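M3DLH protein (Halieaceae bacterium, PDB 7JKA) probably hydrolyses lactones such as dienelactone, as an alpha/beta-hydrolase of the dienelactone hydrolase family, and may also act on phosphotriesters. Local coordinates at residues Ala13-Glu18 against Trp34-Gly39; Tyr208-His213 against Glu231-Ala236; His25-Gly30 against His78-Leu83. All blocks are in the same frame, centred on the assembly; numbering follows the deposited sequence.

None of the three contacts lies in the core. Contact 1 is the most superficial, at the open end of the hairpin formed by strands 14-22 and 27-35; contacts 2 and 3 are partly buried and lie on opposite sides of the chain's centre. Contacts 1 and 3 share strand 27-35 and touch where E18 CG meets V29 CG1 at 3.5 Å. Contact 2 stands apart, its nearest atoms about 13 Å from contact 3 and about 16 Å from contact 1. Their chemistry differs accordingly: backbone pairing and an indole packed on two faces in contact 1, a capped helix start in contact 2, and a glycine-containing type I' turn against a strand in contact 3.

Contact 1. Residues Ala13-Glu18 against Trp34-Gly39; sequences AMKHRE and WDEQQG
K15 and W34 face each other as an antiparallel hydrogen-bonded pair at the open end of the hairpin of strands 14-22 and 27-35. K15 N donates to W34 O at 2.8 Å, and W34 N returns a bond to K15 O. One step outward, M14 and D35 form a non-hydrogen-bonded pair, and E36 N then reaches A13 O at 2.8 Å.

The D35 carboxylate adds side-chain bonds to this ladder. D35 CG stands anti to the backbone N (chi1 179°), which brings the carboxylate close to A13; OD1 accepts from A13 N at 3.0 Å and from Q37 N, the two donors arriving from opposite faces of the carboxylate plane. The bond from Q37 N makes an Asx turn within the type I turn D35-Q38.

Aromatic contacts centre on the W34 indole, which K15 and R17 sandwich. K15 CB sits over one face in a CH-pi contact, 3.7 Å from the centroid of the W34 six-membered ring. On the opposite face R17 makes a cation-pi contact, its CZ 4.6 Å from the same centroid; the guanidinium plane is turned 69° from the ring, and NH1 comes within 3.3 Å of W34 CH2. At the indole edge, W34 NE1 donates to E36 OE1 at 2.9 Å, almost in the ring plane.

Apolar packing is lighter. M14 SD lies 3.9 Å from D35 CB on the sheet face away from the indole, and A13 CB rests against Q37 CG.

R17 NH2 also bonds Q118 and forms a salt bridge with E120, tying the hairpin to the loop there. With both faces packed and its N-H taken, the indole is probably held from turning, while the salt bridge to E120 would probably offset part of the R17 charge.

Contact 2. Residues Tyr208-His213 against Glu231-Ala236; sequences YGNAAH and EPLTEA
A211, the last residue of a type I turn from Y208, brings its CA within 6.0 Å of that of E231, the N-cap of helix 232-250. E231 bends at chi2 (-61°), and its carboxylate caps the helix start: OE1 accepts from L233 N, and OE2 from both T234 N and T234 OG1, the last at 2.6 Å. These two donors come to OE2 from the same face of the carboxylate. Across the contact, N210 rests CB 3.2 Å from E231 OE2, while its ND2 makes a weak hydrogen bond to that oxygen at 3.4 Å. The turn opens the loop after strand 203-208 that carries H213, whose ND1 bonds D181 and whose side chain touches C132, consistent with the Cys-His-Asp triad of dienelactone hydrolases. An alanine at E231 would probably leave the L233 and T234 amides and the T234 hydroxyl without their acceptor and open a gap beside N210. The T234 methyl packs on the turn: CG2 lies 3.5 Å from Y208 CB and also meets Y208 CG, while OG1 packs 3.6 Å from A211 CB. N210 ND2 also brushes L233 CD2 at 3.9 Å.

Contact 3. Residues His25-Gly30 against His78-Leu83; sequences HTQFVG and HGDGRL
Q27 and D80 meet through one backbone hydrogen bond, D80 N to Q27 O at 2.7 Å. The backbone N of Q27 donates to a water at 2.8 Å, which gives a weak bond to D80 OD2. The D80 and Q27 side chains cross at about a right angle, with OD1 near Q27 CB.

D80 is thereby held against the strand in the second position of a type I' turn, G79-R82, in which D80 and G81 both have positive phi. The turn follows strand 71-74, the antiparallel neighbour of strand 27-35, so the loop runs on beside the strand beyond their pairing. D76 joins the two segments: one of its carboxylate oxygens accepts from V29 N and G81 N, the other from H78 N and G79 N.

Apolar contacts come from T26, F28 and V29. T26 CG2, anti to the backbone N, lies over one face of the F28 ring and 3.7 Å from G79 CA, while F28 CD1 also approaches G79 CA at 3.7 Å. A beta carbon on G79 would clash with that threonine methyl. V29 CG2 touches D80 CA at 4.0 Å.

The charged groups are R82 and D80. R82 folds back over the turn, a guanidinium face above G79 O; its NH1 bonds H78 O at 3.2 Å and its NH2 lies in a salt bridge with D80 OD2, though the modelled separation is very short and its exact geometry doubtful.

Contact 1. Residues Ala13-Glu18 against Trp34-Gly39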
ATOM      1  N   ALA A  13      21.100 -11.622   0.182  1.00 24.78           N
ATOM      2  CA  ALA A  13      21.969 -10.470   0.418  1.00 27.45           C
ATOM      3  C   ALA A  13      21.102  -9.212   0.401  1.00 21.38           C
ATOM      4  O   ALA A  13      21.182  -8.395  -0.521  1.00 21.85           O
ATOM      5  CB  ALA A  13      23.088 -10.389  -0.617  1.00 23.14           C
ATOM      6  N   MET A  14      20.279  -9.062   1.437  1.00 24.02           N
ATOM      7  CA  MET A  14      19.297  -7.979   1.490  1.00 20.95           C
ATOM      8  C   MET A  14      19.991  -6.656   1.765  1.00 19.32           C
ATOM      9  O   MET A  14      20.806  -6.547   2.687  1.00 22.67           O
ATOM     10  CB  MET A  14      18.259  -8.246   2.577  1.00 34.91           C
ATOM     11  CG  MET A  14      16.861  -8.548   2.057  1.00 34.60           C
ATOM     12  SD  MET A  14      16.865  -9.919   0.903  1.00 32.70           S
ATOM     13  CE  MET A  14      17.171 -11.288   1.996  1.00 39.95           C
ATOM     14  N   LYS A  15      19.664  -5.659   0.962  1.00 18.10           N
ATOM     15  CA  LYS A  15      20.252  -4.335   1.066  1.00 18.21           C
ATOM     16  C   LYS A  15      19.142  -3.304   1.075  1.00 16.75           C
ATOM     17  O   LYS A  15      18.013  -3.583   0.671  1.00 15.99           O
ATOM     18  CB  LYS A  15      21.201  -4.069  -0.111  1.00 18.81           C
ATOM     19  CG  LYS A  15      22.451  -4.895  -0.008  1.00 20.74           C
ATOM     20  CD  LYS A  15      23.518  -4.537  -1.042  1.00 22.53           C
ATOM     21  CE  LYS A  15      23.990  -3.079  -0.914  1.00 22.64           C
ATOM     22  NZ  LYS A  15      24.769  -2.817   0.316  1.00 24.36           N
ATOM     23  N   HIS A  16      19.471  -2.108   1.548  1.00 17.06           N
ATOM     24  CA  HIS A  16      18.557  -0.992   1.422  1.00 15.92           C
ATOM     25  C   HIS A  16      19.347   0.267   1.124  1.00 16.55           C
ATOM     26  O   HIS A  16      20.525   0.392   1.479  1.00 19.81           O
ATOM     27  CB  HIS A  16      17.681  -0.803   2.675  1.00 19.38           C
ATOM     28  CG  HIS A  16      18.463  -0.573   3.928  1.00 33.01           C
ATOM     29  ND1 HIS A  16      18.463   0.636   4.592  1.00 38.96           N
ATOM     30  CD2 HIS A  16      19.283  -1.390   4.633  1.00 41.06           C
ATOM     31  CE1 HIS A  16      19.241   0.549   5.656  1.00 44.37           C
ATOM     32  NE2 HIS A  16      19.754  -0.668   5.702  1.00 49.83           N
ATOM     33  N   ARG A  17      18.658   1.222   0.493  1.00 17.23           N
ATOM     34  CA  ARG A  17      19.263   2.521   0.246  1.00 19.02           C
ATOM     35  C   ARG A  17      18.176   3.581   0.299  1.00 17.69           C
ATOM     36  O   ARG A  17      17.018   3.340  -0.070  1.00 16.17           O
ATOM     37  CB  ARG A  17      20.023   2.574  -1.091  1.00 17.53           C
ATOM     38  CG  ARG A  17      19.178   2.567  -2.355  1.00 16.72           C
ATOM     39  CD  ARG A  17      20.100   2.565  -3.575  1.00 23.54           C
ATOM     40  NE  ARG A  17      19.389   2.544  -4.860  1.00 18.48           N
ATOM     41  CZ  ARG A  17      19.240   1.452  -5.601  1.00 23.20           C
ATOM     42  NH1 ARG A  17      19.760   0.287  -5.197  1.00 20.50           N
ATOM     43  NH2 ARG A  17      18.600   1.524  -6.759  1.00 16.99           N
ATOM     44  N   GLU A  18      18.553   4.745   0.807  0.53 17.09           N
ATOM     45  CA  GLU A  18      17.663   5.890   0.804  0.53 16.28           C
ATOM     46  C   GLU A  18      17.438   6.357  -0.626  0.53 17.32           C
ATOM     47  O   GLU A  18      18.366   6.373  -1.439  0.53 21.68           O
ATOM     48  CB  GLU A  18      18.276   7.010   1.645  0.53 21.57           C
ATOM     49  CG  GLU A  18      17.391   8.187   1.883  0.53 27.98           C
ATOM     50  CD  GLU A  18      17.960   9.100   2.947  0.53 37.15           C
ATOM     51  OE1 GLU A  18      18.689  10.046   2.587  0.53 35.39           O
ATOM     52  OE2 GLU A  18      17.690   8.850   4.141  0.53 40.69           O
ATOM     53  N   TRP A  34      16.198  -4.443  -1.623  1.00 14.38           N
ATOM     54  CA  TRP A  34      16.345  -5.389  -2.717  1.00 15.06           C
ATOM     55  C   TRP A  34      17.336  -6.459  -2.283  1.00 16.35           C
ATOM     56  O   TRP A  34      18.077  -6.286  -1.314  1.00 18.10           O
ATOM     57  CB  TRP A  34      16.775  -4.686  -4.015  1.00 15.24           C
ATOM     58  CG  TRP A  34      18.228  -4.310  -4.065  1.00 16.10           C
ATOM     59  CD1 TRP A  34      19.214  -4.996  -4.720  1.00 18.38           C
ATOM     60  CD2 TRP A  34      18.873  -3.184  -3.437  1.00 16.74           C
ATOM     61  NE1 TRP A  34      20.427  -4.369  -4.544  1.00 18.52           N
ATOM     62  CE2 TRP A  34      20.248  -3.261  -3.754  1.00 18.19           C
ATOM     63  CE3 TRP A  34      18.426  -2.120  -2.630  1.00 17.16           C
ATOM     64  CZ2 TRP A  34      21.177  -2.327  -3.305  1.00 21.08           C
ATOM     65  CZ3 TRP A  34      19.372  -1.198  -2.176  1.00 15.89           C
ATOM     66  CH2 TRP A  34      20.720  -1.300  -2.524  1.00 18.68           C
ATOM     67  N   ASP A  35      17.334  -7.575  -3.004  1.00 16.87           N
ATOM     68  CA  ASP A  35      18.293  -8.653  -2.777  1.00 19.53           C
ATOM     69  C   ASP A  35      19.415  -8.505  -3.793  1.00 21.59           C
ATOM     70  O   ASP A  35      19.183  -8.648  -4.997  1.00 21.80           O
ATOM     71  CB  ASP A  35      17.590 -10.007  -2.897  1.00 21.03           C
ATOM     72  CG  ASP A  35      18.518 -11.203  -2.697  1.00 24.43           C
ATOM     73  OD1 ASP A  35      19.722 -11.044  -2.394  1.00 23.89           O
ATOM     74  OD2 ASP A  35      18.006 -12.329  -2.843  1.00 30.34           O
ATOM     75  N   GLU A  36      20.631  -8.207  -3.304  1.00 18.82           N
ATOM     76  CA  GLU A  36      21.765  -7.996  -4.192  1.00 20.19           C
ATOM     77  C   GLU A  36      22.104  -9.251  -4.990  1.00 25.41           C
ATOM     78  O   GLU A  36      22.745  -9.157  -6.044  1.00 24.45           O
ATOM     79  CB  GLU A  36      22.965  -7.517  -3.370  1.00 22.37           C
ATOM     80  CG  GLU A  36      24.132  -6.935  -4.186  1.00 23.76           C
ATOM     81  CD  GLU A  36      23.824  -5.534  -4.735  1.00 25.24           C
ATOM     82  OE1 GLU A  36      22.890  -5.403  -5.541  1.00 24.03           O
ATOM     83  OE2 GLU A  36      24.552  -4.590  -4.374  1.00 38.51           O
ATOM     84  N   GLN A  37      21.659 -10.421  -4.537  1.00 21.46           N
ATOM     85  CA  GLN A  37      21.939 -11.641  -5.279  1.00 24.74           C
ATOM     86  C   GLN A  37      21.097 -11.793  -6.543  1.00 23.89           C
ATOM     87  O   GLN A  37      21.440 -12.619  -7.396  1.00 28.83           O
ATOM     88  CB  GLN A  37      21.731 -12.854  -4.380  1.00 26.45           C
ATOM     89  CG  GLN A  37      22.770 -12.969  -3.280  1.00 30.96           C
ATOM     90  CD  GLN A  37      22.665 -14.288  -2.571  1.00 30.20           C
ATOM     91  OE1 GLN A  37      21.629 -14.941  -2.628  1.00 38.86           O
ATOM     92  NE2 GLN A  37      23.747 -14.716  -1.937  1.00 34.52           N
ATOM     93  N   GLN A  38      20.021 -11.029  -6.700  1.00 24.73           N
ATOM     94  CA  GLN A  38      19.146 -11.265  -7.840  1.00 27.61           C
ATOM     95  C   GLN A  38      19.850 -10.932  -9.150  1.00 34.71           C
ATOM     96  O   GLN A  38      20.626  -9.975  -9.239  1.00 33.17           O
ATOM     97  CB  GLN A  38      17.860 -10.460  -7.692  1.00 31.73           C
ATOM     98  CG  GLN A  38      16.916 -11.040  -6.647  1.00 37.21           C
ATOM     99  CD  GLN A  38      16.577 -12.495  -6.927  1.00 46.90           C
ATOM    100  OE1 GLN A  38      16.031 -12.823  -7.981  1.00 53.53           O
ATOM    101  NE2 GLN A  38      16.920 -13.377  -5.993  1.00 50.46           N
ATOM    102  N   GLY A  39      19.589 -11.753 -10.163  1.00 33.23           N
ATOM    103  CA  GLY A  39      20.271 -11.637 -11.438  1.00 43.53           C
ATOM    104  C   GLY A  39      19.873 -10.399 -12.210  1.00 55.29           C
ATOM    105  O   GLY A  39      20.491  -9.338 -12.072  1.00 53.94           O
TER

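Contact 2. Residues Tyr208-His213 against Glu231-Ala236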
ATOM      1  N   TYR A 208     -11.422 -11.191   7.007  1.00 13.63           N
ATOM      2  CA  TYR A 208     -10.716 -12.030   7.980  1.00 13.64           C
ATOM      3  C   TYR A 208     -11.407 -11.868   9.332  1.00 18.63           C
ATOM      4  O   TYR A 208     -11.288 -10.827   9.986  1.00 16.84           O
ATOM      5  CB  TYR A 208      -9.242 -11.645   8.061  1.00 16.17           C
ATOM      6  CG  TYR A 208      -8.477 -12.026   6.820  1.00 15.56           C
ATOM      7  CD1 TYR A 208      -8.031 -13.331   6.640  1.00 15.98           C
ATOM      8  CD2 TYR A 208      -8.182 -11.085   5.835  1.00 14.76           C
ATOM      9  CE1 TYR A 208      -7.309 -13.684   5.490  1.00 12.51           C
ATOM     10  CE2 TYR A 208      -7.475 -11.434   4.705  1.00 15.38           C
ATOM     11  CZ  TYR A 208      -7.034 -12.738   4.542  1.00 14.56           C
ATOM     12  OH  TYR A 208      -6.317 -13.104   3.414  1.00 16.90           O
ATOM     13  N   GLY A 209     -12.139 -12.900   9.754  1.00 16.34           N
ATOM     14  CA  GLY A 209     -12.959 -12.753  10.933  1.00 17.06           C
ATOM     15  C   GLY A 209     -12.194 -12.441  12.200  1.00 23.19           C
ATOM     16  O   GLY A 209     -12.704 -11.746  13.083  1.00 25.83           O
ATOM     17  N   ASN A 210     -10.972 -12.938  12.317  1.00 19.03           N
ATOM     18  CA  ASN A 210     -10.258 -12.774  13.580  1.00 37.39           C
ATOM     19  C   ASN A 210      -9.883 -11.320  13.867  1.00 27.44           C
ATOM     20  O   ASN A 210      -9.599 -10.976  15.015  1.00 23.88           O
ATOM     21  CB  ASN A 210      -8.968 -13.606  13.574  1.00 32.36           C
ATOM     22  CG  ASN A 210      -9.212 -15.108  13.581  1.00 46.41           C
ATOM     23  OD1 ASN A 210     -10.261 -15.601  14.017  1.00 35.43           O
ATOM     24  ND2 ASN A 210      -8.213 -15.850  13.105  1.00 36.60           N
ATOM     25  N   ALA A 211      -9.882 -10.464  12.860  1.00 23.82           N
ATOM     26  CA  ALA A 211      -8.997  -9.309  12.838  1.00 21.24           C
ATOM     27  C   ALA A 211      -9.750  -7.986  12.851  1.00 20.00           C
ATOM     28  O   ALA A 211     -10.848  -7.863  12.297  1.00 21.59           O
ATOM     29  CB  ALA A 211      -8.113  -9.360  11.609  1.00 18.60           C
ATOM     30  N   ALA A 212      -9.109  -6.976  13.443  1.00 18.79           N
ATOM     31  CA  ALA A 212      -9.642  -5.619  13.440  1.00 22.24           C
ATOM     32  C   ALA A 212      -8.709  -4.713  12.653  1.00 22.47           C
ATOM     33  O   ALA A 212      -8.065  -5.173  11.710  1.00 21.37           O
ATOM     34  CB  ALA A 212      -9.830  -5.108  14.871  1.00 28.13           C
ATOM     35  N   HIS A 213      -8.601  -3.442  13.026  1.00 20.65           N
ATOM     36  CA  HIS A 213      -7.661  -2.569  12.340  1.00 21.53           C
ATOM     37  C   HIS A 213      -6.228  -2.869  12.773  1.00 23.89           C
ATOM     38  O   HIS A 213      -5.978  -3.393  13.865  1.00 22.50           O
ATOM     39  CB  HIS A 213      -7.990  -1.102  12.613  1.00 23.29           C
ATOM     40  CG  HIS A 213      -7.546  -0.172  11.527  1.00 24.80           C
ATOM     41  ND1 HIS A 213      -8.141  -0.143  10.284  1.00 25.19           N
ATOM     42  CD2 HIS A 213      -6.571   0.768  11.502  1.00 30.84           C
ATOM     43  CE1 HIS A 213      -7.553   0.774   9.538  1.00 25.79           C
ATOM     44  NE2 HIS A 213      -6.597   1.340  10.254  1.00 30.23           N
ATOM     45  N   GLU A 231      -2.894  -9.241  14.954  1.00 24.55           N
ATOM     46  CA  GLU A 231      -3.510 -10.559  14.799  1.00 23.56           C
ATOM     47  C   GLU A 231      -2.568 -11.398  13.944  1.00 21.69           C
ATOM     48  O   GLU A 231      -2.605 -11.343  12.709  1.00 19.88           O
ATOM     49  CB  GLU A 231      -4.917 -10.456  14.197  1.00 22.95           C
ATOM     50  CG  GLU A 231      -5.867 -11.579  14.655  1.00 24.00           C
ATOM     51  CD  GLU A 231      -5.348 -12.949  14.243  1.00 26.30           C
ATOM     52  OE1 GLU A 231      -4.481 -13.522  14.945  1.00 32.34           O
ATOM     53  OE2 GLU A 231      -5.794 -13.447  13.202  1.00 23.86           O
ATOM     54  N   PRO A 232      -1.692 -12.189  14.577  1.00 25.29           N
ATOM     55  CA  PRO A 232      -0.619 -12.832  13.802  1.00 24.23           C
ATOM     56  C   PRO A 232      -1.132 -13.846  12.800  1.00 19.42           C
ATOM     57  O   PRO A 232      -0.522 -13.998  11.738  1.00 20.84           O
ATOM     58  CB  PRO A 232       0.267 -13.480  14.881  1.00 29.14           C
ATOM     59  CG  PRO A 232      -0.619 -13.643  16.048  1.00 30.08           C
ATOM     60  CD  PRO A 232      -1.612 -12.514  16.010  1.00 27.17           C
ATOM     61  N   LEU A 233      -2.241 -14.532  13.085  1.00 21.16           N
ATOM     62  CA  LEU A 233      -2.767 -15.492  12.120  1.00 20.40           C
ATOM     63  C   LEU A 233      -3.215 -14.790  10.845  1.00 19.87           C
ATOM     64  O   LEU A 233      -2.880 -15.212   9.729  1.00 19.84           O
ATOM     65  CB  LEU A 233      -3.920 -16.271  12.754  1.00 27.65           C
ATOM     66  CG  LEU A 233      -4.338 -17.595  12.111  1.00 34.57           C
ATOM     67  CD1 LEU A 233      -3.126 -18.444  11.777  1.00 35.62           C
ATOM     68  CD2 LEU A 233      -5.282 -18.349  13.052  1.00 31.87           C
ATOM     69  N   THR A 234      -3.977 -13.704  10.993  1.00 17.24           N
ATOM     70  CA  THR A 234      -4.419 -12.935   9.835  1.00 16.10           C
ATOM     71  C   THR A 234      -3.247 -12.266   9.135  1.00 16.64           C
ATOM     72  O   THR A 234      -3.237 -12.166   7.901  1.00 14.16           O
ATOM     73  CB  THR A 234      -5.446 -11.884  10.263  1.00 17.11           C
ATOM     74  OG1 THR A 234      -6.585 -12.538  10.847  1.00 18.09           O
ATOM     75  CG2 THR A 234      -5.894 -11.069   9.069  1.00 16.24           C
ATOM     76  N   GLU A 235      -2.249 -11.812   9.894  1.00 16.13           N
ATOM     77  CA  GLU A 235      -1.048 -11.276   9.254  1.00 15.63           C
ATOM     78  C   GLU A 235      -0.431 -12.304   8.317  1.00 16.36           C
ATOM     79  O   GLU A 235      -0.130 -12.010   7.159  1.00 16.26           O
ATOM     80  CB  GLU A 235      -0.023 -10.824  10.299  1.00 17.12           C
ATOM     81  CG  GLU A 235       1.218 -10.250   9.584  1.00 19.21           C
ATOM     82  CD  GLU A 235       2.379  -9.953  10.508  1.00 28.80           C
ATOM     83  OE1 GLU A 235       2.498 -10.629  11.555  1.00 27.18           O
ATOM     84  OE2 GLU A 235       3.186  -9.048  10.175  1.00 30.39           O
ATOM     85  N   ALA A 236      -0.294 -13.544   8.783  1.00 16.53           N
ATOM     86  CA  ALA A 236       0.323 -14.575   7.963  1.00 15.31           C
ATOM     87  C   ALA A 236      -0.561 -14.955   6.783  1.00 16.20           C
ATOM     88  O   ALA A 236      -0.079 -15.091   5.647  1.00 15.75           O
ATOM     89  CB  ALA A 236       0.617 -15.796   8.826  1.00 15.96           C
TER

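Contact 3. Residues His25-Gly30 against His78-Leu83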
ATOM      1  N   HIS A  25       6.462  19.391  -6.069  1.00 28.18           N
ATOM      2  CA  HIS A  25       6.158  20.303  -4.974  1.00 25.83           C
ATOM      3  C   HIS A  25       6.991  19.974  -3.747  1.00 20.21           C
ATOM      4  O   HIS A  25       7.660  20.828  -3.158  1.00 30.39           O
ATOM      5  CB  HIS A  25       4.672  20.209  -4.576  1.00 35.02           C
ATOM      6  CG  HIS A  25       3.696  20.709  -5.602  1.00 47.10           C
ATOM      7  ND1 HIS A  25       2.337  20.722  -5.372  1.00 50.35           N
ATOM      8  CD2 HIS A  25       3.869  21.212  -6.847  1.00 41.75           C
ATOM      9  CE1 HIS A  25       1.713  21.215  -6.427  1.00 50.66           C
ATOM     10  NE2 HIS A  25       2.620  21.524  -7.336  1.00 38.10           N
ATOM     11  N   THR A  26       6.955  18.713  -3.354  1.00 18.68           N
ATOM     12  CA  THR A  26       7.418  18.246  -2.066  1.00 18.31           C
ATOM     13  C   THR A  26       8.617  17.343  -2.272  1.00 17.52           C
ATOM     14  O   THR A  26       8.686  16.594  -3.250  1.00 16.97           O
ATOM     15  CB  THR A  26       6.282  17.486  -1.368  1.00 17.95           C
ATOM     16  OG1 THR A  26       5.171  18.381  -1.173  1.00 22.49           O
ATOM     17  CG2 THR A  26       6.727  16.904  -0.034  1.00 19.16           C
ATOM     18  N   GLN A  27       9.554  17.410  -1.333  1.00 18.12           N
ATOM     19  CA  GLN A  27      10.710  16.530  -1.332  1.00 17.68           C
ATOM     20  C   GLN A  27      10.399  15.315  -0.467  1.00 16.54           C
ATOM     21  O   GLN A  27      10.070  15.470   0.711  1.00 19.45           O
ATOM     22  CB  GLN A  27      11.925  17.279  -0.793  1.00 21.82           C
ATOM     23  CG  GLN A  27      13.151  16.429  -0.641  1.00 30.31           C
ATOM     24  CD  GLN A  27      13.636  15.898  -1.962  1.00 36.80           C
ATOM     25  OE1 GLN A  27      13.855  16.659  -2.907  1.00 39.71           O
ATOM     26  NE2 GLN A  27      13.805  14.582  -2.041  1.00 25.28           N
ATOM     27  N   PHE A  28      10.498  14.113  -1.051  1.00 15.23           N
ATOM     28  CA  PHE A  28      10.196  12.867  -0.364  1.00 14.35           C
ATOM     29  C   PHE A  28      11.466  12.056  -0.158  1.00 16.18           C
ATOM     30  O   PHE A  28      12.428  12.170  -0.926  1.00 17.59           O
ATOM     31  CB  PHE A  28       9.195  12.010  -1.163  1.00 15.34           C
ATOM     32  CG  PHE A  28       7.863  12.663  -1.355  1.00 13.53           C
ATOM     33  CD1 PHE A  28       6.938  12.700  -0.314  1.00 14.04           C
ATOM     34  CD2 PHE A  28       7.521  13.233  -2.570  1.00 14.27           C
ATOM     35  CE1 PHE A  28       5.711  13.330  -0.476  1.00 16.55           C
ATOM     36  CE2 PHE A  28       6.282  13.875  -2.739  1.00 16.19           C
ATOM     37  CZ  PHE A  28       5.373  13.903  -1.694  1.00 15.11           C
ATOM     38  N   VAL A  29      11.461  11.242   0.892  1.00 14.26           N
ATOM     39  CA  VAL A  29      12.603  10.405   1.244  1.00 14.48           C
ATOM     40  C   VAL A  29      12.056   9.018   1.526  1.00 14.37           C
ATOM     41  O   VAL A  29      11.418   8.804   2.564  1.00 17.06           O
ATOM     42  CB  VAL A  29      13.374  10.951   2.448  1.00 16.27           C
ATOM     43  CG1 VAL A  29      14.628  10.125   2.660  1.00 24.26           C
ATOM     44  CG2 VAL A  29      13.722  12.436   2.234  1.00 17.64           C
ATOM     45  N   GLY A  30      12.270   8.095   0.585  1.00 13.19           N
ATOM     46  CA  GLY A  30      11.861   6.721   0.724  1.00 13.94           C
ATOM     47  C   GLY A  30      13.059   5.815   0.928  1.00 15.38           C
ATOM     48  O   GLY A  30      14.188   6.266   1.151  1.00 16.05           O
ATOM     49  N   HIS A  78       4.505  12.043   3.502  1.00 16.92           N
ATOM     50  CA  HIS A  78       4.345  13.398   4.021  1.00 15.12           C
ATOM     51  C   HIS A  78       5.388  14.376   3.539  1.00 17.73           C
ATOM     52  O   HIS A  78       5.124  15.591   3.523  1.00 21.04           O
ATOM     53  CB  HIS A  78       4.376  13.382   5.551  1.00 17.23           C
ATOM     54  CG  HIS A  78       3.382  12.438   6.135  1.00 20.46           C
ATOM     55  ND1 HIS A  78       2.061  12.418   5.737  1.00 21.21           N
ATOM     56  CD2 HIS A  78       3.511  11.461   7.065  1.00 20.45           C
ATOM     57  CE1 HIS A  78       1.418  11.474   6.401  1.00 18.10           C
ATOM     58  NE2 HIS A  78       2.273  10.889   7.224  1.00 17.76           N
ATOM     59  N   GLY A  79       6.549  13.896   3.171  1.00 14.99           N
ATOM     60  CA  GLY A  79       7.654  14.721   2.745  1.00 15.73           C
ATOM     61  C   GLY A  79       8.757  14.720   3.782  1.00 19.42           C
ATOM     62  O   GLY A  79       8.507  14.685   4.993  1.00 16.98           O
ATOM     63  N   ASP A  80       9.995  14.792   3.298  1.00 17.51           N
ATOM     64  CA  ASP A  80      11.195  14.851   4.130  1.00 18.01           C
ATOM     65  C   ASP A  80      11.248  13.700   5.126  1.00 19.94           C
ATOM     66  O   ASP A  80      11.871  13.824   6.189  1.00 19.98           O
ATOM     67  CB  ASP A  80      11.283  16.197   4.853  1.00 22.53           C
ATOM     68  CG  ASP A  80      11.444  17.359   3.891  1.00 22.09           C
ATOM     69  OD1 ASP A  80      12.227  17.229   2.932  1.00 25.64           O
ATOM     70  OD2 ASP A  80      10.809  18.403   4.127  1.00 32.24           O
ATOM     71  N   GLY A  81      10.585  12.593   4.798  1.00 18.92           N
ATOM     72  CA  GLY A  81      10.574  11.440   5.682  1.00 17.18           C
ATOM     73  C   GLY A  81       9.825  11.660   6.975  1.00 23.12           C
ATOM     74  O   GLY A  81      10.022  10.907   7.932  1.00 21.56           O
ATOM     75  N   ARG A  82       8.947  12.653   7.022  1.00 18.94           N
ATOM     76  CA  ARG A  82       8.336  13.046   8.285  1.00 18.83           C
ATOM     77  C   ARG A  82       7.413  11.943   8.796  1.00 17.32           C
ATOM     78  O   ARG A  82       6.717  11.271   8.022  1.00 19.14           O
ATOM     79  CB  ARG A  82       7.579  14.371   8.117  1.00 24.33           C
ATOM     80  CG  ARG A  82       8.494  15.620   8.165  1.00 32.76           C
ATOM     81  CD  ARG A  82       7.746  16.986   7.968  1.00 30.01           C
ATOM     82  NE  ARG A  82       7.154  17.138   6.624  1.00 34.71           N
ATOM     83  CZ  ARG A  82       7.760  17.749   5.604  1.00 38.57           C
ATOM     84  NH1 ARG A  82       7.169  17.850   4.410  1.00 28.28           N
ATOM     85  NH2 ARG A  82       8.968  18.271   5.775  1.00 38.32           N
ATOM     86  N   LEU A  83       7.402  11.762  10.117  0.57 22.90           N
ATOM     87  CA  LEU A  83       6.657  10.687  10.763  0.57 23.06           C
ATOM     88  C   LEU A  83       5.758  11.290  11.832  0.57 32.11           C
ATOM     89  O   LEU A  83       6.248  11.741  12.873  0.57 35.30           O
ATOM     90  CB  LEU A  83       7.616   9.650  11.362  0.57 24.75           C
ATOM     91  CG  LEU A  83       7.069   8.395  12.044  0.57 30.58           C
ATOM     92  CD1 LEU A  83       6.258   7.556  11.068  0.57 31.54           C
ATOM     93  CD2 LEU A  83       8.200   7.573  12.625  0.57 33.98           C
TER
HETATM   94  O   HOH W   1       9.656  19.079   0.969  1.00 26.82           O